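Local atomic coordinates of CD180 antigen (PDB entry 3T6Q), a protein that may cooperate with MD-1 and TLR4 in the innate immune response of B cells to bacterial lipopolysaccharide, and leads to NF-kappa-B activation. Residues Phe267-Ser271 and Asn272-Cys276; Glu292-Ser295 and Gly296-Gly299; Leu283-Ala287 and Thr288-Glu292; Leu216-Phe219 and Lys220-Asn224. All coordinates share one frame; numbering follows the deposited sequence. Where two conformers were deposited one is given.

In the leucine-rich repeat solenoid of CD180, four local contacts differ in chemistry with their place in the fold. Contact 3, the most buried of the four, leaves strand 282-284 and combines a threonine hydroxyl bond with leucine packing; contacts 1, 2 and 4 are partly buried, with exposed residues. Contact 2 follows contact 3 in the same repeat, sharing Glu292, and is apolar where its two halves meet. Contact 1 belongs to the preceding repeat, is more polar and includes a copper-binding histidine; it packs against both contact 2 and contact 3. Contact 4 stands apart, its centre about 19 Å from that of contact 1: a short helix with a buried face, followed by a glycosylated asparagine.

Contact 1 of 4, residues Phe267-Ser271 and Asn272-Cys276. With CU (copper (II) ion), chain J.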
loop_
_atom_site.group_PDB
_atom_site.type_symbol
_atom_site.label_atom_id
_atom_site.label_comp_id
_atom_site.label_asym_id
_atom_site.label_seq_id
_atom_site.Cartn_x
_atom_site.Cartn_y
_atom_site.Cartn_z
ATOM N N PHE A 267 -6.133 -15.031 32.250
ATOM C CA PHE A 267 -5.654 -16.061 33.233
ATOM C C PHE A 267 -5.167 -15.517 34.603
ATOM O O PHE A 267 -4.330 -14.606 34.652
ATOM C CB PHE A 267 -4.551 -16.942 32.600
ATOM C CG PHE A 267 -4.009 -18.006 33.531
ATOM C CD1 PHE A 267 -2.750 -17.855 34.134
ATOM C CD2 PHE A 267 -4.756 -19.158 33.818
ATOM C CE1 PHE A 267 -2.245 -18.831 35.001
ATOM C CE2 PHE A 267 -4.257 -20.132 34.691
ATOM C CZ PHE A 267 -3.002 -19.969 35.284
ATOM N N ASN A 268 -5.673 -16.072 35.710
ATOM C CA ASN A 268 -5.263 -15.628 37.080
ATOM C C ASN A 268 -5.622 -14.162 37.365
ATOM O O ASN A 268 -4.865 -13.362 37.914
ATOM C CB ASN A 268 -3.775 -15.904 37.420
ATOM C CG ASN A 268 -3.498 -15.846 38.938
ATOM O OD1 ASN A 268 -2.458 -15.375 39.393
ATOM N ND2 ASN A 268 -4.444 -16.313 39.710
ATOM N N ILE A 269 -6.837 -13.868 36.991
ATOM C CA ILE A 269 -7.474 -12.591 37.119
ATOM C C ILE A 269 -7.673 -12.170 38.611
ATOM O O ILE A 269 -8.019 -12.987 39.466
ATOM C CB ILE A 269 -8.808 -12.775 36.352
ATOM C CG1 ILE A 269 -9.533 -11.508 36.100
ATOM C CG2 ILE A 269 -9.759 -13.722 37.083
ATOM C CD1 ILE A 269 -10.806 -11.805 35.342
ATOM N N SER A 270 -7.452 -10.890 38.902
ATOM C CA SER A 270 -7.766 -10.305 40.201
ATOM C C SER A 270 -9.285 -10.241 40.369
ATOM O O SER A 270 -10.012 -9.998 39.380
ATOM C CB SER A 270 -7.167 -8.879 40.277
ATOM O OG SER A 270 -7.851 -8.125 41.276
ATOM N N SER A 271 -9.776 -10.397 41.591
ATOM C CA SER A 271 -11.192 -10.161 41.869
ATOM C C SER A 271 -11.637 -8.695 41.659
ATOM O O SER A 271 -12.850 -8.385 41.639
ATOM C CB SER A 271 -11.506 -10.604 43.288
ATOM O OG SER A 271 -10.657 -9.907 44.202
ATOM N N ASN A 272 -10.667 -7.787 41.526
ATOM C CA ASN A 272 -10.960 -6.366 41.270
ATOM C C ASN A 272 -10.915 -5.983 39.786
ATOM O O ASN A 272 -11.060 -4.794 39.436
ATOM C CB ASN A 272 -9.980 -5.474 42.052
ATOM C CG ASN A 272 -10.595 -4.145 42.429
ATOM O OD1 ASN A 272 -11.825 -4.016 42.480
ATOM N ND2 ASN A 272 -9.737 -3.147 42.710
ATOM N N THR A 273 -10.751 -6.976 38.905
ATOM C CA THR A 273 -10.499 -6.693 37.477
ATOM C C THR A 273 -11.633 -5.876 36.816
ATOM O O THR A 273 -11.350 -4.999 36.005
ATOM C CB THR A 273 -10.303 -7.989 36.672
ATOM O OG1 THR A 273 -9.176 -8.691 37.204
ATOM C CG2 THR A 273 -10.071 -7.693 35.157
ATOM N N PHE A 274 -12.892 -6.181 37.161
ATOM C CA PHE A 274 -14.030 -5.574 36.471
ATOM C C PHE A 274 -14.755 -4.482 37.272
ATOM O O PHE A 274 -15.893 -4.112 36.945
ATOM C CB PHE A 274 -15.018 -6.670 36.025
ATOM C CG PHE A 274 -14.382 -7.677 35.079
ATOM C CD1 PHE A 274 -14.110 -7.322 33.749
ATOM C CD2 PHE A 274 -14.037 -8.942 35.524
ATOM C CE1 PHE A 274 -13.500 -8.236 32.861
ATOM C CE2 PHE A 274 -13.445 -9.873 34.642
ATOM C CZ PHE A 274 -13.166 -9.518 33.329
ATOM N N HIS A 275 -14.088 -3.912 38.273
ATOM C CA HIS A 275 -14.787 -2.898 39.095
ATOM C C HIS A 275 -15.230 -1.654 38.327
ATOM O O HIS A 275 -16.171 -1.020 38.774
ATOM C CB HIS A 275 -13.970 -2.505 40.341
ATOM C CG HIS A 275 -12.765 -1.642 40.037
ATOM N ND1 HIS A 275 -11.537 -2.151 39.778
ATOM C CD2 HIS A 275 -12.642 -0.252 39.938
ATOM C CE1 HIS A 275 -10.665 -1.145 39.549
ATOM N NE2 HIS A 275 -11.344 0.016 39.645
ATOM N N CYS A 276 -14.590 -1.311 37.181
ATOM C CA CYS A 276 -15.099 -0.233 36.305
ATOM C C CYS A 276 -16.211 -0.585 35.295
ATOM O O CYS A 276 -16.609 0.280 34.474
ATOM C CB CYS A 276 -13.959 0.526 35.585
ATOM S SG CYS A 276 -13.158 1.718 36.695
HETATM CU CU CU J . -10.203 1.710 39.630
HETATM O O HOH W 1 -6.536 -9.154 36.571
HETATM O O HOH W 2 -14.065 -7.507 39.349
#
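Thr273 reaches back to Ile269 and Ser270 with every atom of its side chain. Its CB stands 3.4 Å from Ser270 O. OG1, held anti to the carbonyl carbon (chi1 -60°), turns back and donates to Ser270 O at 2.7 Å. Thr273 OG1 also comes within 3.0 Å of Ile269 CG1, a short approach, and accepts a water proton; the same water takes the N-H of Ser270. CG2 lies near Ile269 CG1 and sits over the centre of the Phe274 ring, 3.9 Å above its plane. Ile269 crosses this side chain at about a right angle and carries its CD1 on to Phe274 CE2, 3.3 Å away. Two type I beta turns overlap here, Ser270 to Thr273 and Asn272 to His275. In the first, Thr273 N joins OG1 on Ser270 O from well above the carbonyl plane, while Ser270 OG receives Asn272 N at 2.8 Å. In the second, His275 ND1 donates to Asn272 O at 2.7 Å, in the carbonyl plane. A proton committed to ND1 is consistent with the chemistry at the far side of the imidazole: His275 NE2 offers its lone pair to copper at 2.0 Å, and Glu249 is the other protein ligand.

Contact 2 of 4, residues Glu292-Ser295 and Gly296-Gly299; sequences ELPS and GLVG
Leu297 folds back over the turn to meet Leu293 and Pro294, and the meeting of the two halves is apolar. Its two methyl branches divide the work: CD2 approaches CD2 of Leu293 at 4.2 Å, whereas CD1 reaches CG of the Pro294 ring at 4.0 Å. Both pairs meet at a slant and neither is tight. CG of Leu297 is anti to the backbone N (chi1 -174°), a torsion that sets where both methyls lie; its CB, placed by the backbone, is 3.7 Å from Pro294 O.

A second kind of interaction is conformational. Gly296 bends the chain with a positive phi of 57°, and Leu297 follows as the centre of an inverse gamma turn, so that two successive residues turn the chain.

The third kind is polar and is supplied from the next repeat. Asn323 bridges the turn, its ND2 donating to Pro294 O and its OD1 accepting from Leu297 N, while Ser320 OG is hydrogen-bonded to Leu293 O. These partners satisfy backbone groups that the turn does not pair internally.

In the fold, the stretch belongs to the loop running from strand 282-284 to strand 305-307 in LRR 9. The preceding repeat packs beside it: Pro294 rests on Ile269, Leu297 on Phe274, and Val298 on Asn272 and His275.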
loop_
_atom_site.group_PDB
_atom_site.type_symbol
_atom_site.label_atom_id
_atom_site.label_comp_id
_atom_site.label_asym_id
_atom_site.label_seq_id
_atom_site.Cartn_x
_atom_site.Cartn_y
_atom_site.Cartn_z
ATOM N N GLU A 292 -10.693 -20.180 35.717
ATOM C CA GLU A 292 -11.653 -19.995 36.823
ATOM C C GLU A 292 -11.846 -18.486 37.034
ATOM O O GLU A 292 -11.002 -17.689 36.599
ATOM C CB GLU A 292 -11.167 -20.643 38.162
ATOM C CG GLU A 292 -9.950 -19.996 38.829
ATOM C CD GLU A 292 -9.583 -20.677 40.146
ATOM O OE1 GLU A 292 -9.850 -20.107 41.216
ATOM O OE2 GLU A 292 -9.058 -21.802 40.122
ATOM N N LEU A 293 -12.922 -18.135 37.731
ATOM C CA LEU A 293 -13.178 -16.760 38.152
ATOM C C LEU A 293 -13.340 -16.767 39.669
ATOM O O LEU A 293 -13.957 -17.657 40.223
ATOM C CB LEU A 293 -14.432 -16.184 37.466
ATOM C CG LEU A 293 -14.422 -15.987 35.936
ATOM C CD1 LEU A 293 -15.768 -15.554 35.461
ATOM C CD2 LEU A 293 -13.399 -14.919 35.512
ATOM N N PRO A 294 -12.751 -15.772 40.347
ATOM C CA PRO A 294 -12.847 -15.682 41.808
ATOM C C PRO A 294 -14.264 -15.294 42.192
ATOM O O PRO A 294 -14.964 -14.686 41.374
ATOM C CB PRO A 294 -11.877 -14.534 42.142
ATOM C CG PRO A 294 -11.783 -13.747 40.870
ATOM C CD PRO A 294 -11.855 -14.767 39.773
ATOM N N SER A 295 -14.704 -15.635 43.396
ATOM C CA SER A 295 -15.937 -15.059 43.929
ATOM C C SER A 295 -15.669 -13.563 44.294
ATOM O O SER A 295 -14.533 -13.150 44.321
ATOM C CB SER A 295 -16.402 -15.833 45.161
ATOM O OG SER A 295 -15.340 -15.858 46.118
ATOM N N GLY A 296 -16.706 -12.780 44.579
ATOM C CA GLY A 296 -16.553 -11.337 44.856
ATOM C C GLY A 296 -15.870 -10.621 43.693
ATOM O O GLY A 296 -15.086 -9.701 43.920
ATOM N N LEU A 297 -16.137 -11.061 42.450
ATOM C CA LEU A 297 -15.635 -10.405 41.248
ATOM C C LEU A 297 -16.529 -9.182 41.015
ATOM O O LEU A 297 -17.500 -9.265 40.260
ATOM C CB LEU A 297 -15.715 -11.352 40.018
ATOM C CG LEU A 297 -15.107 -10.901 38.674
ATOM C CD1 LEU A 297 -13.584 -10.804 38.797
ATOM C CD2 LEU A 297 -15.447 -11.871 37.533
ATOM N N VAL A 298 -16.190 -8.051 41.650
ATOM C CA VAL A 298 -17.067 -6.853 41.715
ATOM C C VAL A 298 -17.278 -6.178 40.333
ATOM O O VAL A 298 -16.393 -6.267 39.449
ATOM C CB VAL A 298 -16.506 -5.793 42.713
ATOM C CG1 VAL A 298 -16.616 -6.302 44.154
ATOM C CG2 VAL A 298 -15.047 -5.513 42.381
ATOM N N GLY A 299 -18.440 -5.522 40.169
ATOM C CA GLY A 299 -18.673 -4.609 39.040
ATOM C C GLY A 299 -19.520 -5.200 37.910
ATOM O O GLY A 299 -19.716 -4.569 36.866
#

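Contact 3 of 4, residues Leu283-Ala287 and Thr288-Glu292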
loop_
_atom_site.group_PDB
_atom_site.type_symbol
_atom_site.label_atom_id
_atom_site.label_comp_id
_atom_site.label_asym_id
_atom_site.label_seq_id
_atom_site.Cartn_x
_atom_site.Cartn_y
_atom_site.Cartn_z
ATOM N N LEU A 283 -20.794 -8.496 28.184
ATOM C CA LEU A 283 -19.332 -8.613 28.278
ATOM C C LEU A 283 -18.900 -9.914 27.581
ATOM O O LEU A 283 -19.433 -11.014 27.856
ATOM C CB LEU A 283 -18.855 -8.597 29.749
ATOM C CG LEU A 283 -17.427 -9.066 30.060
ATOM C CD1 LEU A 283 -16.458 -8.056 29.439
ATOM C CD2 LEU A 283 -17.318 -9.094 31.572
ATOM N N ASP A 284 -17.949 -9.783 26.677
ATOM C CA ASP A 284 -17.475 -10.961 25.910
ATOM C C ASP A 284 -16.011 -11.253 26.235
ATOM O O ASP A 284 -15.115 -10.475 25.867
ATOM C CB ASP A 284 -17.634 -10.721 24.398
ATOM C CG ASP A 284 -17.471 -12.009 23.583
ATOM O OD1 ASP A 284 -16.523 -12.804 23.874
ATOM O OD2 ASP A 284 -18.329 -12.241 22.689
ATOM N N LEU A 285 -15.761 -12.398 26.867
ATOM C CA LEU A 285 -14.384 -12.807 27.239
ATOM C C LEU A 285 -13.955 -14.094 26.515
ATOM O O LEU A 285 -13.279 -14.949 27.095
ATOM C CB LEU A 285 -14.300 -12.957 28.747
ATOM C CG LEU A 285 -14.544 -11.646 29.549
ATOM C CD1 LEU A 285 -14.711 -11.965 31.035
ATOM C CD2 LEU A 285 -13.381 -10.664 29.363
ATOM N N THR A 286 -14.380 -14.223 25.251
ATOM C CA THR A 286 -14.075 -15.385 24.417
ATOM C C THR A 286 -12.563 -15.640 24.344
ATOM O O THR A 286 -11.776 -14.706 24.053
ATOM C CB THR A 286 -14.618 -15.201 22.992
ATOM O OG1 THR A 286 -16.038 -15.175 23.034
ATOM C CG2 THR A 286 -14.166 -16.424 22.083
ATOM N N ALA A 287 -12.163 -16.862 24.658
ATOM C CA ALA A 287 -10.757 -17.307 24.457
ATOM C C ALA A 287 -9.730 -16.429 25.189
ATOM O O ALA A 287 -8.712 -16.060 24.598
ATOM C CB ALA A 287 -10.440 -17.387 22.963
ATOM N N THR A 288 -9.974 -16.139 26.460
ATOM C CA THR A 288 -9.097 -15.253 27.226
ATOM C C THR A 288 -8.226 -16.017 28.218
ATOM O O THR A 288 -7.668 -15.417 29.170
ATOM C CB THR A 288 -9.900 -14.155 27.993
ATOM O OG1 THR A 288 -10.990 -14.756 28.738
ATOM C CG2 THR A 288 -10.401 -13.058 26.978
ATOM N N HIS A 289 -8.068 -17.324 27.986
ATOM C CA HIS A 289 -7.250 -18.235 28.862
ATOM C C HIS A 289 -7.740 -18.339 30.289
ATOM O O HIS A 289 -6.962 -18.591 31.204
ATOM C CB HIS A 289 -5.788 -17.825 28.828
ATOM C CG HIS A 289 -5.244 -17.713 27.434
ATOM N ND1 HIS A 289 -4.630 -18.746 26.811
ATOM C CD2 HIS A 289 -5.322 -16.669 26.495
ATOM C CE1 HIS A 289 -4.286 -18.370 25.557
ATOM N NE2 HIS A 289 -4.701 -17.096 25.372
ATOM N N LEU A 290 -9.030 -18.113 30.513
ATOM C CA LEU A 290 -9.616 -18.281 31.859
ATOM C C LEU A 290 -9.738 -19.744 32.278
ATOM O O LEU A 290 -10.279 -20.571 31.514
ATOM C CB LEU A 290 -11.020 -17.632 31.925
ATOM C CG LEU A 290 -11.152 -16.112 31.740
ATOM C CD1 LEU A 290 -12.632 -15.646 31.583
ATOM C CD2 LEU A 290 -10.487 -15.428 32.920
ATOM N N SER A 291 -9.262 -20.061 33.482
ATOM C CA SER A 291 -9.423 -21.417 34.044
ATOM C C SER A 291 -10.419 -21.384 35.205
ATOM O O SER A 291 -10.918 -22.425 35.647
ATOM C CB SER A 291 -8.078 -21.961 34.530
ATOM O OG SER A 291 -7.526 -21.066 35.475
ATOM N N GLU A 292 -10.693 -20.180 35.717
ATOM C CA GLU A 292 -11.653 -19.995 36.823
ATOM C C GLU A 292 -11.846 -18.486 37.034
ATOM O O GLU A 292 -11.002 -17.689 36.599
ATOM C CB GLU A 292 -11.167 -20.643 38.162
ATOM C CG GLU A 292 -9.950 -19.996 38.829
ATOM C CD GLU A 292 -9.583 -20.677 40.146
ATOM O OE1 GLU A 292 -9.850 -20.107 41.216
ATOM O OE2 GLU A 292 -9.058 -21.802 40.122
#
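This is the consensus core of a leucine-rich repeat, LxLxxNxL, in which Thr288 occupies the position of the usual asparagine and Leu283, Leu285 and Leu290 supply the inward leucines. As strand 282-284 ends, the chain curls and brings the Thr288 side chain to the carbonyl of Leu285. Thr288 OG1, lodged between the backbone N and the carbonyl carbon (chi1 50°), donates to Leu285 O at 2.8 Å, tilted 32° from the carbonyl plane. Its methyl CG2 lies alongside the same carbonyl, 3.4 Å from Leu285 O, so the threonine grips one oxygen with a polar branch and flanks it with an apolar one. Leu285 O has a second donor in ND2 of Asn311, the corresponding asparagine of the next repeat, whose OD1 accepts from Thr288 N and Leu290 N. Repeat is thereby bonded to repeat through buried backbone groups.

Beside these bonds the leucines approach, CD1 of Leu290 lying 4.2 Å from CB of Leu285. Ala287 takes the bend with positive phi, and polar side chains of another protein chain pack on Thr286 and Ala287.

At the strand end an Asx turn fixes the exit. Asp284 OD1 takes Thr286 N at 2.9 Å, nearly head-on to its C-O bond, and also accepts from Thr286 OG1 at 2.6 Å through its syn lone pair.

Contact 4 of 4, residues Leu216-Phe219 and Lys220-Asn224; sequences LVIF and KGLKN. With NAG (2-acetamido-2-deoxy-beta-D-glucopyranose), chain S.
Ile218 and Leu222, one helical turn apart, form the close-packed face of helix 215-221. They lie side by side and point the same way, CG2 of Ile218 touching CD1 of Leu222 at 3.8 Å. Tighter still, Leu222 CG stands 3.1 Å from Ile218 O, and the carbonyl also receives Leu222 N at 2.9 Å. This bond is the last of three successive i to i+4 bonds, after Lys220 N to Leu216 O, which is almost straight at 170°, and Gly221 N to Val217 O. Leu222 N has in addition a weak bond to Phe219 O, as the helix gives way to loop.

The opposite character belongs to Leu216 and Lys220, both exposed. Here the side chains barely meet, CD2 of Leu216 lying 4.4 Å from CE of Lys220; the lysine chain runs extended from the helix before bending at chi3 (-56°). Beyond the helix Lys223 extends outward, and its ion pair with Glu253 is long and weak. Asn224 then carries an N-linked sugar, with Asn224 ND2 covalently bonded to NAG C1 at 1.4 Å. Its OD1 accepts from Ser201 N.

The helix connects strand 203-208 to strand 226-231. Its apolar face turns inward, Leu222 lying on Ile227 and Leu230 of the second strand, Ile218 on Phe209, and the Phe219 ring meeting that of Phe248.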
loop_
_atom_site.group_PDB
_atom_site.type_symbol
_atom_site.label_atom_id
_atom_site.label_comp_id
_atom_site.label_asym_id
_atom_site.label_seq_id
_atom_site.Cartn_x
_atom_site.Cartn_y
_atom_site.Cartn_z
ATOM N N LEU A 216 -4.974 0.769 27.582
ATOM C CA LEU A 216 -5.002 1.869 28.571
ATOM C C LEU A 216 -5.266 3.182 27.833
ATOM O O LEU A 216 -6.142 3.960 28.244
ATOM C CB LEU A 216 -3.670 1.940 29.327
ATOM C CG LEU A 216 -3.478 2.356 30.797
ATOM C CD1 LEU A 216 -2.055 2.880 30.969
ATOM C CD2 LEU A 216 -4.449 3.418 31.201
ATOM N N VAL A 217 -4.546 3.397 26.723
ATOM C CA VAL A 217 -4.659 4.580 25.874
ATOM C C VAL A 217 -6.061 4.754 25.320
ATOM O O VAL A 217 -6.570 5.878 25.304
ATOM C CB VAL A 217 -3.622 4.576 24.708
ATOM C CG1 VAL A 217 -4.078 5.412 23.514
ATOM C CG2 VAL A 217 -2.276 5.052 25.202
ATOM N N ILE A 218 -6.675 3.646 24.880
ATOM C CA ILE A 218 -8.010 3.684 24.300
ATOM C C ILE A 218 -9.056 4.103 25.356
ATOM O O ILE A 218 -9.877 4.997 25.113
ATOM C CB ILE A 218 -8.439 2.290 23.696
ATOM C CG1 ILE A 218 -7.515 1.824 22.564
ATOM C CG2 ILE A 218 -9.871 2.327 23.181
ATOM C CD1 ILE A 218 -7.326 2.774 21.390
ATOM N N PHE A 219 -9.086 3.399 26.487
ATOM C CA PHE A 219 -10.062 3.724 27.538
ATOM C C PHE A 219 -9.909 5.176 28.009
ATOM O O PHE A 219 -10.892 5.899 28.125
ATOM C CB PHE A 219 -9.965 2.751 28.723
ATOM C CG PHE A 219 -10.466 1.341 28.405
ATOM C CD1 PHE A 219 -11.794 1.109 28.111
ATOM C CD2 PHE A 219 -9.573 0.266 28.391
ATOM C CE1 PHE A 219 -12.247 -0.178 27.798
ATOM C CE2 PHE A 219 -10.007 -1.012 28.083
ATOM C CZ PHE A 219 -11.347 -1.233 27.808
ATOM N N LYS A 220 -8.681 5.602 28.269
ATOM C CA LYS A 220 -8.466 6.992 28.643
ATOM C C LYS A 220 -8.928 7.995 27.554
ATOM O O LYS A 220 -9.628 8.979 27.844
ATOM C CB LYS A 220 -7.010 7.196 29.065
ATOM C CG LYS A 220 -6.621 8.644 29.357
ATOM C CD LYS A 220 -5.116 8.710 29.616
ATOM C CE LYS A 220 -4.725 7.763 30.749
ATOM N NZ LYS A 220 -3.319 8.011 31.201
ATOM N N GLY A 221 -8.588 7.712 26.299
ATOM C CA GLY A 221 -8.936 8.574 25.176
ATOM C C GLY A 221 -10.424 8.655 24.916
ATOM O O GLY A 221 -10.911 9.667 24.453
ATOM N N LEU A 222 -11.159 7.598 25.245
ATOM C CA LEU A 222 -12.617 7.568 25.023
ATOM C C LEU A 222 -13.463 8.202 26.130
ATOM O O LEU A 222 -14.710 8.125 26.110
ATOM C CB LEU A 222 -13.096 6.115 24.834
ATOM C CG LEU A 222 -12.538 5.339 23.624
ATOM C CD1 LEU A 222 -13.249 3.992 23.483
ATOM C CD2 LEU A 222 -12.639 6.099 22.317
ATOM N N LYS A 223 -12.808 8.799 27.102
ATOM C CA LYS A 223 -13.504 9.561 28.145
ATOM C C LYS A 223 -14.711 10.375 27.645
ATOM O O LYS A 223 -14.632 11.074 26.630
ATOM C CB LYS A 223 -12.510 10.483 28.859
ATOM C CG LYS A 223 -13.194 11.258 30.003
ATOM C CD LYS A 223 -12.174 12.091 30.754
ATOM C CE LYS A 223 -12.828 12.899 31.894
ATOM N NZ LYS A 223 -11.860 13.899 32.418
ATOM N N ASN A 224 -15.835 10.217 28.338
ATOM C CA ASN A 224 -17.058 10.958 28.067
ATOM C C ASN A 224 -17.905 10.475 26.881
ATOM O O ASN A 224 -18.947 11.054 26.590
ATOM C CB ASN A 224 -16.752 12.472 27.961
ATOM C CG ASN A 224 -17.949 13.322 28.328
ATOM O OD1 ASN A 224 -18.435 14.157 27.548
ATOM N ND2 ASN A 224 -18.445 13.090 29.523
HETATM C C1 NAG S . -19.568 13.818 30.016
HETATM C C2 NAG S . -20.451 12.860 30.806
HETATM C C3 NAG S . -21.530 13.643 31.576
HETATM C C4 NAG S . -20.885 14.825 32.314
HETATM C C5 NAG S . -20.142 15.689 31.287
HETATM C C6 NAG S . -19.609 17.027 31.819
HETATM C C7 NAG S . -20.555 10.606 29.895
HETATM C C8 NAG S . -21.238 9.645 28.958
HETATM N N2 NAG S . -21.049 11.838 29.962
HETATM O O3 NAG S . -22.225 12.775 32.447
HETATM O O4 NAG S . -21.878 15.548 32.990
HETATM O O5 NAG S . -19.068 14.881 30.815
HETATM O O6 NAG S . -18.626 16.708 32.759
HETATM O O7 NAG S . -19.570 10.257 30.532
#